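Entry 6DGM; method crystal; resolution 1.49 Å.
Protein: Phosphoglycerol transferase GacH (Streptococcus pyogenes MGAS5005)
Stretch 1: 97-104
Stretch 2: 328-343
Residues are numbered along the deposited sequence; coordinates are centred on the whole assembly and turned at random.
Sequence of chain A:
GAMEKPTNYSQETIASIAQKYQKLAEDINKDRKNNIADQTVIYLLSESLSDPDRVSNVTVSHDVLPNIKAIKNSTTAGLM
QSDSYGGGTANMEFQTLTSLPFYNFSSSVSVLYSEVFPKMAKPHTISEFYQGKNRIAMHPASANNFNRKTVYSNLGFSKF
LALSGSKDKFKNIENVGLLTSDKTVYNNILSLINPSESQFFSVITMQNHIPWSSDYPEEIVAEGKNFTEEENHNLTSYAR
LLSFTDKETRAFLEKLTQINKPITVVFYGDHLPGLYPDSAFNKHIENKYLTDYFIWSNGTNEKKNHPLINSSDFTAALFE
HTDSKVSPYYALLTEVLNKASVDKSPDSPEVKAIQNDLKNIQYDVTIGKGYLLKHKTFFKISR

Stretch 1, residues 97-104: LTSLPFYN
Stretch 2 328-343: PYYALLTEVLNKASVD

In GacH, residues 97-104 leave the end of one helix and pack against residues 328-343, a helix spanning 328-339 and the residues that follow. The contact is modest, burying 315 Å² summed over both sides, and no two residues that touch are fewer than 229 apart in sequence. Two points set the register: the CA atoms of Ser-99 and Leu-333 lie 7.5 Å apart, and those of Tyr-103 and Val-342 lie 9.6 Å apart, so stretch 1 advances from the middle of the second helix toward the tail beyond it.

Leu-97 is helical (phi/psi -76/-44) with an m,t side chain whose CB points away from stretch 2. Its contribution comes through the backbone: Leu-97 O accepts a hydrogen bond of 2.7 Å from a water that also lies 2.7 Å from Ser-99 OG and 2.8 Å from Tyr-330 OH, linking the two stretches through solvent.

Thr-98 (-91/-27, chi1 p) likewise directs its CB away, yet its carbonyl makes the one direct hydrogen bond across the contact: Tyr-329 OH donates to Thr-98 O at 2.6 Å, with the oxygen at the edge of the tyrosine ring, near its plane. Thr-98 OG1 accepts from Leu-100 N over 3.1 Å, with a nearly straight N-H...O angle of 168° that braces the turn that follows, and is also hydrogen-bonded elsewhere in the structure.

At Ser-99 the chain leaves the helix with positive phi (70/15). Ser-99 CB points toward stretch 2 and reaches 3.4 Å from Leu-333 CD1, a close approach to an m,t leucine whose own CB points back toward stretch 1. With chi1 m, Ser-99 OG engages the water and sits 3.9 Å from Tyr-330 CE1, at that ring's edge. Tyr-330 (chi1 m, chi2 -58°) starts sideways, but its end comes nearer; Tyr-329 (chi1 t, chi2 52°) points toward stretch 1 from its CB.

Leu-100 is extended (-92/119), with an m,t side chain that leaves sideways and then approaches stretch 2. Leu-100 CD2 lies 3.3 Å from Tyr-329 OH and 4.4 Å from Tyr-329 CZ, placing the methyl at the ring edge beside the hydroxyl that bonds to Thr-98.

Pro-101 (-73/138, C-gamma endo) carries the chain into a short 3-10 segment, 102-104, closed by Asn-104 N donating to Pro-101 O at 3.1 Å. Phe-102 and Asn-104 are out of reach of stretch 2, whereas the CB of Tyr-103, between them, points toward it.

The Tyr-103 side chain (-66/-13, chi1 p, chi2 67°) reaches both Val-336 and Val-342. Tyr-103 CE2 packs 3.8 Å from Val-342 CG1, obliquely to the ring, while Tyr-103 OH approaches Val-336 CG1 at 4.3 Å. A second water lies 2.5 Å from Tyr-103 OH and donates to Ser-341 OG at 2.7 Å, bridging to the tail. Val-342 (-71/-11, chi1 m) meets the tyrosine from a sideways CB.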

# COMPACT_ATOMS: atom_id res chain seq x y z
N LEU A 97 -4.49 0.60 -4.43
CA LEU A 97 -4.75 1.02 -5.80
C LEU A 97 -6.08 1.76 -5.93
O LEU A 97 -6.14 2.79 -6.62
CB LEU A 97 -4.75 -0.18 -6.73
CG LEU A 97 -3.42 -0.93 -6.89
CD1 LEU A 97 -3.64 -2.11 -7.80
CD2 LEU A 97 -2.33 -0.00 -7.44
N THR A 98 -7.14 1.25 -5.30
CA THR A 98 -8.46 1.83 -5.45
C THR A 98 -8.78 2.90 -4.41
O THR A 98 -9.62 3.77 -4.66
CB THR A 98 -9.55 0.75 -5.32
OG1 THR A 98 -9.54 0.20 -4.00
CG2 THR A 98 -9.36 -0.36 -6.35
N SER A 99 -8.15 2.80 -3.23
CA SER A 99 -8.45 3.61 -2.06
C SER A 99 -9.80 3.29 -1.43
O SER A 99 -10.31 4.07 -0.63
CB SER A 99 -8.34 5.12 -2.34
OG SER A 99 -7.05 5.47 -2.83
N LEU A 100 -10.41 2.17 -1.78
CA LEU A 100 -11.66 1.76 -1.15
C LEU A 100 -11.35 0.86 0.05
O LEU A 100 -10.73 -0.20 -0.14
CB LEU A 100 -12.52 1.01 -2.15
CG LEU A 100 -12.95 1.83 -3.39
CD1 LEU A 100 -13.68 0.96 -4.39
CD2 LEU A 100 -13.81 3.03 -2.98
N PRO A 101 -11.72 1.23 1.27
CA PRO A 101 -11.29 0.43 2.43
C PRO A 101 -12.02 -0.89 2.56
O PRO A 101 -13.25 -0.99 2.44
CB PRO A 101 -11.57 1.34 3.63
CG PRO A 101 -12.61 2.30 3.15
CD PRO A 101 -12.39 2.48 1.68
N PHE A 102 -11.24 -1.92 2.88
CA PHE A 102 -11.79 -3.24 3.18
C PHE A 102 -12.79 -3.18 4.32
O PHE A 102 -13.78 -3.92 4.32
CB PHE A 102 -10.61 -4.15 3.54
CG PHE A 102 -10.89 -5.63 3.45
CD1 PHE A 102 -12.10 -6.13 3.00
CD2 PHE A 102 -9.89 -6.52 3.79
CE1 PHE A 102 -12.31 -7.50 2.90
CE2 PHE A 102 -10.10 -7.89 3.70
CZ PHE A 102 -11.30 -8.37 3.25
N TYR A 103 -12.56 -2.31 5.29
CA TYR A 103 -13.42 -2.26 6.46
C TYR A 103 -14.85 -1.82 6.14
O TYR A 103 -15.72 -2.00 7.00
CB TYR A 103 -12.82 -1.39 7.58
CG TYR A 103 -12.56 0.05 7.27
CD1 TYR A 103 -13.61 0.94 7.05
CD2 TYR A 103 -11.26 0.56 7.26
CE1 TYR A 103 -13.38 2.26 6.77
CE2 TYR A 103 -11.02 1.88 6.99
CZ TYR A 103 -12.09 2.74 6.75
OH TYR A 103 -11.87 4.07 6.47
N ASN A 104 -15.10 -1.29 4.95
CA ASN A 104 -16.45 -0.93 4.54
C ASN A 104 -17.14 -2.02 3.74
O ASN A 104 -18.35 -1.91 3.50
CB ASN A 104 -16.46 0.37 3.74
CG ASN A 104 -16.34 1.58 4.63
OD1 ASN A 104 -16.61 1.51 5.84
ND2 ASN A 104 -15.96 2.72 4.03
N PRO A 328 -12.31 15.30 -7.44
CA PRO A 328 -13.29 15.24 -6.35
C PRO A 328 -13.20 13.95 -5.55
O PRO A 328 -13.26 13.99 -4.31
CB PRO A 328 -14.62 15.37 -7.10
CG PRO A 328 -14.28 16.23 -8.33
CD PRO A 328 -12.92 15.69 -8.73
N TYR A 329 -13.03 12.81 -6.22
CA TYR A 329 -12.81 11.54 -5.53
C TYR A 329 -11.64 11.64 -4.54
O TYR A 329 -11.78 11.27 -3.38
CB TYR A 329 -12.55 10.44 -6.57
CG TYR A 329 -12.37 9.02 -6.03
CD1 TYR A 329 -13.29 8.46 -5.15
CD2 TYR A 329 -11.29 8.23 -6.44
CE1 TYR A 329 -13.12 7.16 -4.67
CE2 TYR A 329 -11.12 6.93 -5.98
CZ TYR A 329 -12.04 6.41 -5.10
OH TYR A 329 -11.89 5.11 -4.65
N TYR A 330 -10.49 12.15 -4.99
CA TYR A 330 -9.34 12.25 -4.08
C TYR A 330 -9.47 13.37 -3.06
O TYR A 330 -8.82 13.31 -2.01
CB TYR A 330 -8.00 12.28 -4.86
CG TYR A 330 -7.70 10.93 -5.48
CD1 TYR A 330 -7.62 9.79 -4.70
CD2 TYR A 330 -7.55 10.79 -6.84
CE1 TYR A 330 -7.39 8.54 -5.27
CE2 TYR A 330 -7.31 9.58 -7.42
CZ TYR A 330 -7.23 8.45 -6.64
OH TYR A 330 -6.99 7.25 -7.25
N ALA A 331 -10.34 14.37 -3.31
CA ALA A 331 -10.70 15.32 -2.27
C ALA A 331 -11.45 14.62 -1.14
O ALA A 331 -11.14 14.81 0.05
CB ALA A 331 -11.54 16.46 -2.85
N LEU A 332 -12.46 13.81 -1.48
CA LEU A 332 -13.12 12.99 -0.47
C LEU A 332 -12.12 12.12 0.27
O LEU A 332 -12.15 12.03 1.50
CB LEU A 332 -14.19 12.12 -1.13
CG LEU A 332 -14.77 10.96 -0.32
CD1 LEU A 332 -15.44 11.44 0.95
CD2 LEU A 332 -15.75 10.20 -1.19
N LEU A 333 -11.23 11.46 -0.47
CA LEU A 333 -10.27 10.57 0.17
C LEU A 333 -9.26 11.34 1.02
O LEU A 333 -8.72 10.79 1.98
CB LEU A 333 -9.58 9.70 -0.87
CG LEU A 333 -10.52 8.72 -1.58
CD1 LEU A 333 -9.88 8.14 -2.82
CD2 LEU A 333 -10.94 7.62 -0.62
N THR A 334 -9.02 12.62 0.69
CA THR A 334 -8.19 13.45 1.56
C THR A 334 -8.92 13.76 2.86
O THR A 334 -8.30 13.74 3.94
CB THR A 334 -7.80 14.73 0.83
OG1 THR A 334 -7.06 14.38 -0.34
CG2 THR A 334 -6.94 15.64 1.70
N GLU A 335 -10.22 14.03 2.79
CA GLU A 335 -11.03 14.20 4.00
C GLU A 335 -11.01 12.93 4.84
O GLU A 335 -10.92 12.99 6.08
CB GLU A 335 -12.46 14.57 3.63
CG GLU A 335 -12.58 16.00 3.13
CD GLU A 335 -12.50 17.00 4.27
OE1 GLU A 335 -13.51 17.18 4.99
OE2 GLU A 335 -11.42 17.60 4.45
N VAL A 336 -11.10 11.75 4.21
CA VAL A 336 -10.99 10.50 4.95
C VAL A 336 -9.63 10.40 5.63
O VAL A 336 -9.53 10.14 6.83
CB VAL A 336 -11.26 9.29 4.03
CG1 VAL A 336 -11.00 7.97 4.77
CG2 VAL A 336 -12.69 9.35 3.48
N LEU A 337 -8.56 10.61 4.86
CA LEU A 337 -7.20 10.53 5.41
C LEU A 337 -7.07 11.39 6.65
O LEU A 337 -6.56 10.95 7.69
CB LEU A 337 -6.19 10.97 4.35
CG LEU A 337 -4.77 11.34 4.80
CD1 LEU A 337 -4.00 10.09 5.24
CD2 LEU A 337 -4.03 12.05 3.65
N ASN A 338 -7.56 12.63 6.58
CA ASN A 338 -7.31 13.58 7.65
C ASN A 338 -8.31 13.49 8.79
O ASN A 338 -7.95 13.77 9.94
CB ASN A 338 -7.32 15.01 7.09
CG ASN A 338 -6.06 15.32 6.29
OD1 ASN A 338 -4.97 14.85 6.63
ND2 ASN A 338 -6.20 16.12 5.24
N LYS A 339 -9.57 13.13 8.51
CA LYS A 339 -10.61 13.28 9.52
C LYS A 339 -11.44 12.04 9.80
O LYS A 339 -12.26 12.08 10.72
CB LYS A 339 -11.57 14.41 9.13
CG LYS A 339 -10.89 15.74 8.83
CD LYS A 339 -11.90 16.76 8.35
CE LYS A 339 -11.22 18.01 7.81
NZ LYS A 339 -12.21 18.99 7.29
N ALA A 340 -11.29 10.96 9.04
CA ALA A 340 -12.24 9.87 9.19
C ALA A 340 -11.62 8.49 9.01
O ALA A 340 -12.33 7.54 8.68
CB ALA A 340 -13.45 10.06 8.24
N SER A 341 -10.32 8.35 9.27
CA SER A 341 -9.70 7.05 9.04
C SER A 341 -9.44 6.29 10.35
O SER A 341 -10.02 6.59 11.40
CB SER A 341 -8.42 7.23 8.22
OG SER A 341 -7.95 5.97 7.77
N VAL A 342 -8.57 5.29 10.28
CA VAL A 342 -8.44 4.30 11.35
C VAL A 342 -7.80 4.84 12.62
O VAL A 342 -7.82 4.15 13.65
CB VAL A 342 -7.65 3.08 10.84
CG1 VAL A 342 -8.40 2.40 9.72
CG2 VAL A 342 -6.26 3.47 10.39
N ASP A 343 -7.23 6.04 12.58
CA ASP A 343 -6.70 6.67 13.78
C ASP A 343 -7.75 7.40 14.59
O ASP A 343 -7.45 7.85 15.71
CB ASP A 343 -5.61 7.66 13.39
CG ASP A 343 -6.16 8.81 12.57
OD1 ASP A 343 -6.81 8.54 11.54
OD2 ASP A 343 -5.97 9.97 12.98
O HOH W 1 -6.27 5.24 -5.44
O HOH W 2 -9.46 4.61 5.99